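Local coordinates for UPF0311 protein RPA1785 (Rhodopseudomonas palustris, PDB 3C5O), which is a beta-barrel protein of unknown function from the UPF0311 (DUF3237) family, packed here against a second copy of itself, at the interface of chains A and B. Sequence-based numbering; all coordinates share one arbitrary frame. Chains: chain A/B, UPF0311 protein RPA1785.

The interface of chains A and B. Residues chain A 120, 132-133; chain B 63, 65, 67, 69, 91.
B:Arg63 spans this patch of a two-fold symmetric interface between copies of one beta-barrel protein. From CB, its CG lies anti to the carbonyl carbon (chi1 -62°), and the chain runs extended through CD to NE, carrying the guanidinium across to chain A. On the way out, NE donates to the carboxylate oxygen OE1 of B:Glu69 at 2.7 Å, a salt bridge that uses the anti lone pair of OE1. The NH2 of B:Arg63 reaches the same OE1 at 3.0 Å from above the carboxylate plane. This side-on grip on one oxygen, in the plane of the guanidinium, fixes the rotation of the group, while CD2 of B:Leu67 lies 3.7 Å above one face near its rim; a branched apolar residue suits that flat surface. The remaining nitrogen, NH1, is thus turned toward chain A and donates to the backbone carbonyl O of A:Met132, a selenomethionine ending the 3-10 helix 126-132, at 3.0 Å. That bond is bent, 140° at the hydrogen, and comes from above the carbonyl plane. NH1 also shares a water with A:Gln133, whose amide NE2 lies 3.1 Å from the water oxygen; ND2 of B:Asn65 adds a weak contact to it. Arginine suits this place because its long chain ends in three donor nitrogens, enough to hold B:Glu69 and still serve chain A. A long amide suits A:Gln133, whose extended chain reaches this water, while its backbone CA packs 3.9 Å from CD1 of B:Ile91. The tip of A:Arg120 faces that of B:Arg63, guanidinium planes 79° apart and NH2 to NH2 4.2 Å, an approach of like charges that nearby B:Glu69 would probably ease. An alanine in place of B:Arg63 would probably loosen the patch, losing the bond to A:Met132, the water link to A:Gln133 and two donors to B:Glu69. The site joins a loop of one barrel to a short helix's end in the other, and may help hold the two copies together if this interface of the four-chain assembly forms in solution.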
loop_
_atom_site.group_PDB
_atom_site.type_symbol
_atom_site.label_atom_id
_atom_site.label_comp_id
_atom_site.label_asym_id
_atom_site.label_seq_id
_atom_site.Cartn_x
_atom_site.Cartn_y
_atom_site.Cartn_z
ATOM N N ARG A 120 -1.201 6.654 11.322
ATOM C CA ARG A 120 -2.554 6.700 10.810
ATOM C C ARG A 120 -3.347 5.699 11.624
ATOM O O ARG A 120 -2.903 4.569 11.815
ATOM C CB ARG A 120 -2.555 6.349 9.322
ATOM C CG ARG A 120 -3.895 6.472 8.633
ATOM C CD ARG A 120 -3.808 5.796 7.258
ATOM N NE ARG A 120 -5.065 5.819 6.514
ATOM C CZ ARG A 120 -6.072 4.968 6.710
ATOM N NH1 ARG A 120 -5.989 4.017 7.647
ATOM N NH2 ARG A 120 -7.168 5.076 5.968
HETATM N N MSE A 132 -9.294 9.569 13.026
HETATM C CA MSE A 132 -9.373 9.270 11.580
HETATM C C MSE A 132 -9.799 10.462 10.766
HETATM O O MSE A 132 -10.025 10.347 9.564
HETATM C CB MSE A 132 -10.330 8.118 11.275
HETATM C CG MSE A 132 -10.819 7.342 12.505
HETATM SE SE MSE A 132 -12.082 5.913 12.048
HETATM C CE MSE A 132 -10.865 4.689 11.349
ATOM N N GLN A 133 -9.903 11.624 11.394
ATOM C CA GLN A 133 -10.394 12.803 10.660
ATOM C C GLN A 133 -9.341 13.906 10.554
ATOM O O GLN A 133 -9.585 14.956 9.957
ATOM C CB GLN A 133 -11.716 13.296 11.253
ATOM C CG GLN A 133 -12.749 12.123 11.340
ATOM C CD GLN A 133 -14.077 12.508 11.965
ATOM O OE1 GLN A 133 -14.193 13.562 12.575
ATOM N NE2 GLN A 133 -15.085 11.638 11.813
ATOM N N ARG B 63 -15.946 8.827 1.969
ATOM C CA ARG B 63 -16.592 8.168 3.107
ATOM C C ARG B 63 -18.072 8.586 3.195
ATOM O O ARG B 63 -18.434 9.664 2.714
ATOM C CB ARG B 63 -15.864 8.515 4.418
ATOM C CG ARG B 63 -14.392 8.055 4.509
ATOM C CD ARG B 63 -13.828 8.169 5.934
ATOM N NE ARG B 63 -12.414 7.805 5.980
ATOM C CZ ARG B 63 -11.586 8.048 6.997
ATOM N NH1 ARG B 63 -12.009 8.657 8.097
ATOM N NH2 ARG B 63 -10.318 7.673 6.907
ATOM N N ASN B 65 -19.655 9.957 5.443
ATOM C CA ASN B 65 -19.853 11.220 6.144
ATOM C C ASN B 65 -19.339 12.411 5.342
ATOM O O ASN B 65 -19.179 13.508 5.877
ATOM C CB ASN B 65 -19.180 11.180 7.518
ATOM C CG ASN B 65 -17.679 10.986 7.426
ATOM O OD1 ASN B 65 -17.135 10.764 6.344
ATOM N ND2 ASN B 65 -17.001 11.068 8.564
ATOM N N LEU B 67 -16.479 12.743 3.816
ATOM C CA LEU B 67 -15.044 12.960 3.947
ATOM C C LEU B 67 -14.278 12.279 2.818
ATOM O O LEU B 67 -14.673 11.215 2.340
ATOM C CB LEU B 67 -14.546 12.451 5.302
ATOM C CG LEU B 67 -13.050 12.613 5.579
ATOM C CD1 LEU B 67 -12.780 12.641 7.076
ATOM C CD2 LEU B 67 -12.255 11.504 4.907
ATOM N N GLU B 69 -10.884 10.695 1.209
ATOM C CA GLU B 69 -9.541 10.125 1.214
ATOM C C GLU B 69 -8.850 10.337 -0.137
ATOM O O GLU B 69 -9.269 9.797 -1.163
ATOM C CB GLU B 69 -9.604 8.641 1.548
ATOM C CG GLU B 69 -10.215 8.336 2.907
ATOM C CD GLU B 69 -10.290 6.835 3.190
ATOM O OE1 GLU B 69 -10.896 6.441 4.218
ATOM O OE2 GLU B 69 -9.736 6.041 2.390
ATOM N N ILE B 91 -6.394 13.843 3.470
ATOM C CA ILE B 91 -7.811 13.971 3.743
ATOM C C ILE B 91 -8.284 15.404 3.656
ATOM O O ILE B 91 -7.538 16.335 3.966
ATOM C CB ILE B 91 -8.230 13.298 5.079
ATOM C CG1 ILE B 91 -7.677 14.012 6.289
ATOM C CG2 ILE B 91 -7.731 11.864 5.153
ATOM C CD1 ILE B 91 -8.116 13.334 7.571
HETATM O O HOH W 1 -14.539 9.385 9.755
#